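Pyoverdine biosynthesis protein PvcB (Pseudomonas aeruginosa, PDB 4YLM) catalyses the iron- and 2-oxoglutarate-dependent oxidation of tyrosine isonitrile in the biosynthesis of paerucumarin. Local coordinates at residues A[36-39]-A[40-44]; A[45-48]-A[49-53]; A[69-72]-A[73-76]; A[85-88]-A[89-93]; A[226-229]-A[230-234]. All coordinates share one frame; numbering follows the deposited sequence.

Contact 1: residues A[36-39]-A[40-44]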
# COMPACT_ATOMS: atom_id res chain seq x y z
N PRO A 36 16.24 15.37 -6.84
CA PRO A 36 17.05 16.33 -6.10
C PRO A 36 16.24 17.02 -5.00
O PRO A 36 15.13 17.48 -5.27
CB PRO A 36 17.46 17.34 -7.18
CG PRO A 36 17.48 16.55 -8.44
CD PRO A 36 16.31 15.57 -8.29
N GLY A 37 16.78 17.06 -3.78
CA GLY A 37 16.15 17.78 -2.69
C GLY A 37 14.98 17.09 -2.02
O GLY A 37 14.33 17.65 -1.13
N MET A 38 14.69 15.85 -2.42
CA MET A 38 13.53 15.14 -1.88
C MET A 38 13.56 15.02 -0.35
O MET A 38 14.60 14.78 0.25
CB MET A 38 13.38 13.77 -2.53
CG MET A 38 12.24 12.91 -1.98
SD MET A 38 12.10 11.39 -2.95
CE MET A 38 11.50 12.02 -4.49
N HIS A 39 12.40 15.21 0.26
CA HIS A 39 12.25 15.19 1.72
C HIS A 39 11.59 13.86 2.09
O HIS A 39 10.84 13.32 1.29
CB HIS A 39 11.36 16.37 2.10
CG HIS A 39 11.21 16.61 3.57
ND1 HIS A 39 10.42 15.82 4.37
CD2 HIS A 39 11.70 17.60 4.36
CE1 HIS A 39 10.45 16.29 5.61
NE2 HIS A 39 11.21 17.37 5.63
N VAL A 40 11.85 13.32 3.28
CA VAL A 40 11.29 12.02 3.63
C VAL A 40 9.76 12.00 3.55
O VAL A 40 9.16 10.97 3.28
CB VAL A 40 11.70 11.54 5.04
CG1 VAL A 40 13.21 11.29 5.12
CG2 VAL A 40 11.26 12.55 6.07
N GLY A 41 9.14 13.15 3.81
CA GLY A 41 7.69 13.24 3.88
C GLY A 41 6.99 13.08 2.55
O GLY A 41 5.78 12.83 2.49
N GLU A 42 7.74 13.23 1.46
CA GLU A 42 7.19 13.03 0.13
C GLU A 42 6.78 11.57 -0.15
O GLU A 42 5.93 11.32 -0.99
CB GLU A 42 8.17 13.57 -0.93
CG GLU A 42 8.41 15.08 -0.77
CD GLU A 42 9.42 15.66 -1.75
OE1 GLU A 42 9.25 15.52 -2.97
OE2 GLU A 42 10.38 16.30 -1.29
N LEU A 43 7.37 10.62 0.58
CA LEU A 43 6.99 9.22 0.41
C LEU A 43 5.76 8.92 1.27
O LEU A 43 5.57 9.52 2.32
CB LEU A 43 8.16 8.30 0.83
CG LEU A 43 9.47 8.54 0.06
CD1 LEU A 43 10.57 7.61 0.58
CD2 LEU A 43 9.23 8.31 -1.43
N PRO A 44 4.89 8.00 0.82
CA PRO A 44 3.70 7.70 1.62
C PRO A 44 4.02 6.83 2.83
O PRO A 44 4.58 5.75 2.67
CB PRO A 44 2.78 6.94 0.65
CG PRO A 44 3.57 6.71 -0.63
CD PRO A 44 4.99 7.16 -0.39
O HOH W 1 11.58 18.49 -2.11
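Glu42 turns its side chain back over the backbone of His39 at the start of a short 3-10 turn, residues 40-42, in the connection that carries strand 29-33 into helix 45-55. The two residues hold each other by a reciprocal pair of bonds. The backbone N of His39 donates to Glu42 OE2 at 2.8 Å, and the backbone N of Glu42 returns a bond to His39 O at 3.1 Å. The carboxylate receives its donor from above, 48° out of its plane. Glu42 CG stands beside its own backbone N and the chain beyond is extended, which takes the acid back along the peptide as far as Met38, whose CA lies 3.4 Å from Glu42 OE2. A water donates both to Gly37 O and, at 2.6 Å, to Glu42 OE2, while Glu42 OE1 forms a salt bridge with Arg35; so many donors probably favour the charged carboxylate. The imidazole of His39 serves the turn on its own account. With CG anti to the backbone N (chi1 -174°), the ring presents ND1 to the N-H of Gly41 in the ring plane, and the bond of 3.0 Å is nearly straight at 168°. ND1 therefore acts as an acceptor. The same ring meets Phe66 edge-to-face and packs on Phe192 of the second subunit, placing the turn at a subunit interface. Met38 runs out extended and bends at its last torsion, bringing Met38 SD to a loose 4.5 Å from Leu43 CD2.

Contact 2: residues A[45-48]-A[49-53]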
# COMPACT_ATOMS: atom_id res chain seq x y z
N ALA A 45 3.63 7.29 4.01
CA ALA A 45 3.86 6.55 5.26
C ALA A 45 3.27 5.14 5.24
O ALA A 45 3.85 4.22 5.82
CB ALA A 45 3.31 7.33 6.46
N GLN A 46 2.12 4.96 4.58
CA GLN A 46 1.50 3.63 4.53
C GLN A 46 2.41 2.64 3.80
O GLN A 46 2.52 1.47 4.17
CB GLN A 46 0.12 3.68 3.86
CG GLN A 46 -0.70 2.38 3.97
CD GLN A 46 -0.93 1.95 5.42
OE1 GLN A 46 -1.24 2.77 6.28
NE2 GLN A 46 -0.74 0.65 5.69
N TRP A 47 3.03 3.11 2.72
CA TRP A 47 3.95 2.29 1.96
C TRP A 47 5.21 1.96 2.79
O TRP A 47 5.67 0.81 2.82
CB TRP A 47 4.33 3.02 0.68
CG TRP A 47 5.34 2.34 -0.17
CD1 TRP A 47 5.15 1.21 -0.93
CD2 TRP A 47 6.68 2.77 -0.39
NE1 TRP A 47 6.31 0.92 -1.61
CE2 TRP A 47 7.27 1.85 -1.29
CE3 TRP A 47 7.45 3.84 0.07
CZ2 TRP A 47 8.59 1.97 -1.73
CZ3 TRP A 47 8.77 3.96 -0.37
CH2 TRP A 47 9.32 3.02 -1.26
N LEU A 48 5.76 2.96 3.47
CA LEU A 48 6.93 2.74 4.32
C LEU A 48 6.64 1.72 5.40
O LEU A 48 7.46 0.88 5.71
CB LEU A 48 7.39 4.06 4.96
CG LEU A 48 8.03 5.06 4.02
CD1 LEU A 48 8.30 6.39 4.75
CD2 LEU A 48 9.32 4.45 3.45
N LYS A 49 5.44 1.80 5.98
CA LYS A 49 5.04 0.88 7.04
C LYS A 49 4.99 -0.58 6.53
O LYS A 49 5.42 -1.50 7.23
CB LYS A 49 3.65 1.29 7.55
CG LYS A 49 3.47 1.18 9.04
CD LYS A 49 2.07 1.64 9.48
CE LYS A 49 1.84 3.13 9.22
NZ LYS A 49 0.53 3.56 9.81
N GLY A 50 4.47 -0.76 5.32
CA GLY A 50 4.50 -2.06 4.67
C GLY A 50 5.92 -2.60 4.51
O GLY A 50 6.19 -3.75 4.85
N LEU A 51 6.83 -1.77 4.00
CA LEU A 51 8.22 -2.17 3.84
C LEU A 51 8.89 -2.48 5.19
O LEU A 51 9.65 -3.44 5.29
CB LEU A 51 9.03 -1.10 3.11
CG LEU A 51 8.62 -0.77 1.66
CD1 LEU A 51 9.43 0.42 1.14
CD2 LEU A 51 8.76 -2.00 0.75
N ALA A 52 8.61 -1.67 6.20
CA ALA A 52 9.18 -1.90 7.53
C ALA A 52 8.72 -3.24 8.08
O ALA A 52 9.47 -3.94 8.76
CB ALA A 52 8.81 -0.76 8.50
N ARG A 53 7.48 -3.62 7.78
CA ARG A 53 6.98 -4.89 8.29
C ARG A 53 7.62 -6.12 7.64
O ARG A 53 7.71 -7.18 8.27
CB ARG A 53 5.46 -4.93 8.20
CG ARG A 53 4.81 -4.11 9.29
CD ARG A 53 3.34 -3.85 9.01
NE ARG A 53 2.70 -3.22 10.16
CZ ARG A 53 1.70 -2.35 10.06
NH1 ARG A 53 1.22 -2.03 8.86
NH2 ARG A 53 1.18 -1.81 11.15
O HOH W 2 -0.47 4.96 7.28
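Leu51 lays its CD1 methyl over one face of the Trp47 indole, one turn of helix 45-55 away. Leu51 CD1 sits 3.5 Å from the centroid of the six-membered ring and 16° off the ring normal, a CH-pi contact, with Trp47 CZ2 the nearest ring atom at 3.4 Å. Trp47 holds CG anti to its backbone N (chi1 176°), a setting that brings the benzo half of the indole over the methyl, while NE1 hydrogen-bonds Asp9 of the third subunit, which probably helps hold the ring's rotation. On another flank of the helix Gln46 and Lys49 come together through a water. It donates to Gln46 OE1 at 2.5 Å and accepts from Lys49 NZ at 3.1 Å, joining two groups whose direct separation, Gln46 OE1 to Lys49 NZ, is 4.0 Å. Lys49 reaches this position with chi1 at -140°, away from a staggered value, which suggests some strain. Its ammonium also donates to Phe79 O and lies against the Phe79 ring in a cation-pi contact, and its CG lies over the rim of one face of the Arg53 guanidinium. Regular i to i+4 bonds run underneath, from Lys49 N to Ala45 O at 2.9 Å through to Ala52 N to Leu48 O at 2.8 Å. The helix is the crossover of a beta-alpha-beta unit: Leu48 and Leu51 pack on strands 29-33 and 57-60, Trp47 on Leu31 of the first, and Lys49, Ala52 and Arg53 lie against Phe124 of strand 120-131.

Contact 3: residues A[69-72]-A[73-76]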
# COMPACT_ATOMS: atom_id res chain seq x y z
N ALA A 69 12.38 19.08 16.37
CA ALA A 69 11.65 17.97 17.00
C ALA A 69 10.14 18.08 16.79
O ALA A 69 9.43 17.07 16.76
CB ALA A 69 11.95 17.90 18.49
N GLU A 70 9.67 19.31 16.66
CA GLU A 70 8.26 19.59 16.45
C GLU A 70 7.82 19.09 15.07
O GLU A 70 6.76 18.48 14.93
CB GLU A 70 8.01 21.10 16.57
CG GLU A 70 8.11 21.68 17.99
CD GLU A 70 9.55 21.95 18.48
OE1 GLU A 70 10.53 21.68 17.75
OE2 GLU A 70 9.70 22.46 19.62
N SER A 71 8.64 19.34 14.05
CA SER A 71 8.36 18.88 12.70
C SER A 71 8.35 17.35 12.65
O SER A 71 7.43 16.75 12.10
CB SER A 71 9.41 19.44 11.73
OG SER A 71 9.13 19.03 10.40
N LEU A 72 9.36 16.73 13.26
CA LEU A 72 9.37 15.27 13.35
C LEU A 72 8.11 14.75 14.01
O LEU A 72 7.51 13.79 13.56
CB LEU A 72 10.61 14.77 14.11
CG LEU A 72 10.74 13.27 14.41
CD1 LEU A 72 10.73 12.43 13.14
CD2 LEU A 72 12.01 13.01 15.22
N THR A 73 7.69 15.40 15.09
CA THR A 73 6.51 14.96 15.82
C THR A 73 5.24 15.01 14.94
O THR A 73 4.47 14.05 14.91
CB THR A 73 6.31 15.81 17.09
OG1 THR A 73 7.43 15.62 17.96
CG2 THR A 73 5.06 15.41 17.83
N ARG A 74 5.02 16.12 14.26
CA ARG A 74 3.85 16.24 13.39
C ARG A 74 3.88 15.16 12.30
O ARG A 74 2.86 14.54 11.99
CB ARG A 74 3.76 17.64 12.76
CG ARG A 74 3.45 18.76 13.77
CD ARG A 74 3.18 20.09 13.08
NE ARG A 74 4.33 20.58 12.32
CZ ARG A 74 5.27 21.37 12.82
NH1 ARG A 74 5.19 21.79 14.08
NH2 ARG A 74 6.29 21.76 12.06
N TYR A 75 5.06 14.94 11.72
CA TYR A 75 5.20 13.88 10.73
C TYR A 75 4.79 12.54 11.30
O TYR A 75 4.07 11.77 10.65
CB TYR A 75 6.63 13.78 10.19
CG TYR A 75 6.84 12.55 9.35
CD1 TYR A 75 6.52 12.55 7.99
CD2 TYR A 75 7.33 11.37 9.91
CE1 TYR A 75 6.71 11.41 7.22
CE2 TYR A 75 7.52 10.24 9.14
CZ TYR A 75 7.20 10.26 7.80
OH TYR A 75 7.37 9.13 7.03
N CYS A 76 5.25 12.24 12.51
CA CYS A 76 4.97 10.94 13.11
C CYS A 76 3.50 10.76 13.45
O CYS A 76 2.99 9.64 13.39
CB CYS A 76 5.84 10.67 14.34
SG CYS A 76 7.57 10.34 13.92
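Thr73 turns its hydroxyl back on the preceding turn of the helix, where OG1 donates to Ala69 O at 2.7 Å. The backbone N of Thr73 reaches the same oxygen at 2.9 Å, and the two donors come from opposite faces of the carbonyl plane, so Ala69 O is gripped twice by one residue. This needs OG1 beside the backbone N, chi1 -63°, which leaves CG2 anti to the backbone N, against Ala89. Leu72 faces inward. Its CG is anti to the backbone N, and CD1 touches Cys76 SG at 3.9 Å, the two forming a small apolar pair against Val277 of strand 272-286. Both belong to helix 69-79, which packs on that long strand of the Fe/2-oxoglutarate oxygenase core; further along, Tyr75 meets the ring of Phe66. Arg74 also curls back on the preceding turn. A bend at chi3 (-62°) brings its guanidinium over that turn, where one face lies above Glu70 O and Ser71 CA, the latter 3.6 Å from Arg74 NH2. The aliphatic part follows the same path, with Arg74 CG 3.5 Å from Glu70 O. The charged end is committed elsewhere: Arg74 NE forms a salt bridge with Glu191 of the second subunit, and that carboxylate also takes a hydrogen bond from Ser71 OG.

Contact 4: residues A[85-88]-A[89-93]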
# COMPACT_ATOMS: atom_id res chain seq x y z
N TRP A 85 5.05 9.57 25.58
CA TRP A 85 5.66 9.41 26.89
C TRP A 85 5.36 10.68 27.69
O TRP A 85 4.83 11.65 27.15
CB TRP A 85 7.17 9.23 26.76
CG TRP A 85 7.59 7.90 26.19
CD1 TRP A 85 7.51 7.49 24.88
CD2 TRP A 85 8.20 6.82 26.91
NE1 TRP A 85 8.02 6.22 24.76
CE2 TRP A 85 8.44 5.79 25.99
CE3 TRP A 85 8.55 6.63 28.25
CZ2 TRP A 85 9.02 4.58 26.37
CZ3 TRP A 85 9.12 5.43 28.62
CH2 TRP A 85 9.36 4.42 27.68
N PRO A 86 5.70 10.69 28.99
CA PRO A 86 5.50 11.94 29.74
C PRO A 86 6.22 13.12 29.09
O PRO A 86 5.75 14.26 29.19
CB PRO A 86 6.08 11.61 31.11
CG PRO A 86 5.84 10.13 31.25
CD PRO A 86 6.05 9.56 29.87
N PHE A 87 7.34 12.85 28.42
CA PHE A 87 8.07 13.92 27.74
C PHE A 87 7.48 14.31 26.38
O PHE A 87 7.98 15.21 25.71
CB PHE A 87 9.55 13.57 27.59
CG PHE A 87 9.81 12.24 26.90
CD1 PHE A 87 10.18 11.13 27.64
CD2 PHE A 87 9.70 12.12 25.52
CE1 PHE A 87 10.43 9.90 27.02
CE2 PHE A 87 9.95 10.90 24.88
CZ PHE A 87 10.32 9.79 25.63
N GLY A 88 6.43 13.62 25.96
CA GLY A 88 5.85 13.88 24.65
C GLY A 88 6.20 12.79 23.65
O GLY A 88 6.29 11.62 24.01
N ALA A 89 6.40 13.16 22.39
CA ALA A 89 6.63 12.20 21.32
C ALA A 89 8.11 11.81 21.15
O ALA A 89 8.42 10.65 20.89
CB ALA A 89 6.07 12.74 19.99
N VAL A 90 9.00 12.78 21.30
CA VAL A 90 10.40 12.62 20.92
C VAL A 90 11.38 12.45 22.10
O VAL A 90 11.50 13.33 22.96
CB VAL A 90 10.88 13.82 20.08
CG1 VAL A 90 12.38 13.75 19.82
CG2 VAL A 90 10.11 13.88 18.77
N LEU A 91 12.07 11.32 22.13
CA LEU A 91 13.18 11.13 23.07
C LEU A 91 14.46 11.69 22.45
O LEU A 91 14.84 11.30 21.34
CB LEU A 91 13.37 9.64 23.40
CG LEU A 91 14.57 9.30 24.30
CD1 LEU A 91 14.35 9.85 25.70
CD2 LEU A 91 14.83 7.80 24.33
N GLU A 92 15.10 12.64 23.13
CA GLU A 92 16.36 13.22 22.65
C GLU A 92 17.53 12.35 23.08
O GLU A 92 17.64 11.99 24.24
CB GLU A 92 16.56 14.63 23.23
CG GLU A 92 15.49 15.63 22.82
CD GLU A 92 15.63 16.12 21.38
OE1 GLU A 92 16.77 16.15 20.85
OE2 GLU A 92 14.61 16.48 20.78
N LEU A 93 18.40 12.00 22.14
CA LEU A 93 19.54 11.13 22.46
C LEU A 93 20.80 11.83 21.99
O LEU A 93 21.19 11.71 20.83
CB LEU A 93 19.41 9.76 21.80
CG LEU A 93 18.25 8.87 22.26
CD1 LEU A 93 17.96 7.78 21.24
CD2 LEU A 93 18.53 8.25 23.63
O HOH W 3 8.89 15.49 22.95
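A water gripped by Phe87 and Val90 bridges the bend: it donates to Phe87 O at 2.9 Å and accepts from Val90 N at 3.2 Å, linking a type I turn to the chain that follows. The turn itself is closed by Gly88 N bonding to Trp85 O at 2.8 Å, and the bond is returned from Trp85 N to Gly88 O at 2.9 Å, so its ends are tied twice. The Phe87 ring lies beside this path. Its CG sits between the backbone N and the carbonyl carbon, chi1 55°, the crowded position, and from there the ring reaches over to the emerging strand. Trp85 CB lies over the rim of one face, and the peptide of Ala89 comes up to the ring's edge near its plane. Phe87 CD2 approaches Val90 O to 3.4 Å, while at the far end of the ring Phe87 CZ meets Leu91 CB at 3.8 Å. The segment enters strand 91-95, which pairs antiparallel with strand 272-286 in the double-stranded beta-helix of the TauD family. Leu91 exchanges backbone bonds with Arg276 there, and its side chain lies about 7 Å from that of Asp114, probably an iron ligand, so the Leu91 end of the contact is near the likely metal site. Gly88 (phi 105°, psi -144°) redirects the chain toward the strand, at angles where a CB would be jammed against Phe87 O. With CG anti to the backbone N, Leu91 brings CD1 to 4.0 Å from Phe87 CZ.

Contact 5: residues A[226-229]-A[230-234]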
# COMPACT_ATOMS: atom_id res chain seq x y z
N GLU A 226 24.61 -22.69 27.82
CA GLU A 226 24.47 -23.07 26.43
C GLU A 226 23.34 -22.32 25.72
O GLU A 226 23.42 -22.06 24.52
CB GLU A 226 24.26 -24.58 26.29
CG GLU A 226 24.22 -25.06 24.84
CD GLU A 226 25.36 -24.49 24.00
OE1 GLU A 226 26.49 -24.36 24.52
OE2 GLU A 226 25.12 -24.16 22.81
N LEU A 227 22.30 -21.99 26.47
CA LEU A 227 21.21 -21.18 25.94
C LEU A 227 21.80 -19.86 25.48
O LEU A 227 21.63 -19.45 24.33
CB LEU A 227 20.14 -20.95 27.00
CG LEU A 227 18.98 -20.03 26.61
CD1 LEU A 227 18.17 -20.63 25.46
CD2 LEU A 227 18.09 -19.73 27.81
N LEU A 228 22.51 -19.19 26.39
CA LEU A 228 23.07 -17.88 26.11
C LEU A 228 24.07 -17.90 24.96
O LEU A 228 24.07 -17.00 24.12
CB LEU A 228 23.73 -17.28 27.35
CG LEU A 228 22.82 -17.00 28.55
CD1 LEU A 228 23.58 -16.20 29.61
CD2 LEU A 228 21.55 -16.27 28.12
N ALA A 229 24.92 -18.92 24.93
CA ALA A 229 25.95 -19.01 23.91
C ALA A 229 25.34 -19.18 22.52
O ALA A 229 25.81 -18.58 21.55
CB ALA A 229 26.90 -20.16 24.20
N SER A 230 24.32 -20.01 22.44
CA SER A 230 23.71 -20.37 21.17
C SER A 230 22.85 -19.21 20.66
O SER A 230 22.86 -18.90 19.48
CB SER A 230 22.87 -21.63 21.31
OG SER A 230 21.81 -21.43 22.23
N LEU A 231 22.11 -18.58 21.56
CA LEU A 231 21.34 -17.39 21.21
C LEU A 231 22.27 -16.31 20.68
O LEU A 231 22.00 -15.72 19.63
CB LEU A 231 20.51 -16.91 22.40
CG LEU A 231 19.21 -17.68 22.61
CD1 LEU A 231 18.61 -17.41 23.99
CD2 LEU A 231 18.20 -17.36 21.50
N ARG A 232 23.38 -16.08 21.38
CA ARG A 232 24.34 -15.07 20.95
C ARG A 232 24.98 -15.41 19.61
O ARG A 232 25.19 -14.53 18.78
CB ARG A 232 25.42 -14.83 22.01
CG ARG A 232 24.98 -13.96 23.18
CD ARG A 232 25.99 -14.01 24.35
NE ARG A 232 25.61 -13.10 25.43
CZ ARG A 232 25.89 -13.29 26.72
NH1 ARG A 232 26.58 -14.36 27.11
NH2 ARG A 232 25.49 -12.40 27.62
N ARG A 233 25.32 -16.68 19.41
CA ARG A 233 25.94 -17.09 18.15
C ARG A 233 25.03 -16.74 16.97
O ARG A 233 25.49 -16.31 15.92
CB ARG A 233 26.21 -18.60 18.14
CG ARG A 233 26.90 -19.08 16.88
CD ARG A 233 26.99 -20.61 16.81
NE ARG A 233 25.70 -21.27 16.58
CZ ARG A 233 25.15 -21.44 15.38
NH1 ARG A 233 25.77 -21.00 14.29
NH2 ARG A 233 23.98 -22.06 15.27
N CYS A 234 23.74 -16.95 17.15
CA CYS A 234 22.80 -16.80 16.04
C CYS A 234 22.34 -15.35 15.86
O CYS A 234 22.23 -14.87 14.74
CB CYS A 234 21.60 -17.74 16.22
SG CYS A 234 22.03 -19.51 16.05
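Ser230 OG lies between two carbonyls of the preceding turn of helix 224-235, 2.9 Å from Glu226 O and 2.9 Å from Leu227 O, so its single proton may serve either. OG takes a position between the backbone N and the carbonyl carbon (chi1 62°), which folds it back onto the helix, and there Trp161 NE1 of helix 155-163 also bonds to it. Glu226 O receives the backbone N of Ser230 as well, at 3.1 Å. The regular i to i+4 pattern continues with Leu231 N to Leu227 O at 2.9 Å, and Arg233 N to Ala229 O. Outside this ladder Arg232 lies back along Leu228 while Arg233 leads away, and their charge partners are Glu199 and Glu157 respectively. The extended Arg232 chain starts close over the backbone, its CG 3.3 Å from Leu228 O. On the buried side Leu227 and Leu231 lie side by side and point the same way, both packed on Trp161, which joins the two helices there. The leucines meet methyl to methyl, Leu227 CD1 to Leu231 CD1, at 3.6 Å.

How the contacts relate
All five contacts are local and follow one another in series; none nests or crosses. Contact 1 shapes the turn after strand 29-33 and runs straight into contact 2, on the helix that crosses to strand 57-60. Contact 3 lies on the next helix, 69-79, whose Tyr75 touches both predecessors: its ring packs on Gly41 and its hydroxyl on Leu48. The chain then bends at contact 4 into strand 91-95, and Ala89 and Val90 come back against Thr73 of contact 3. Contact 5 stands apart on helix 224-235, across the chain's centre and with its centre about 34 Å from that of contact 4. Contacts 1 and 3 both face the second subunit.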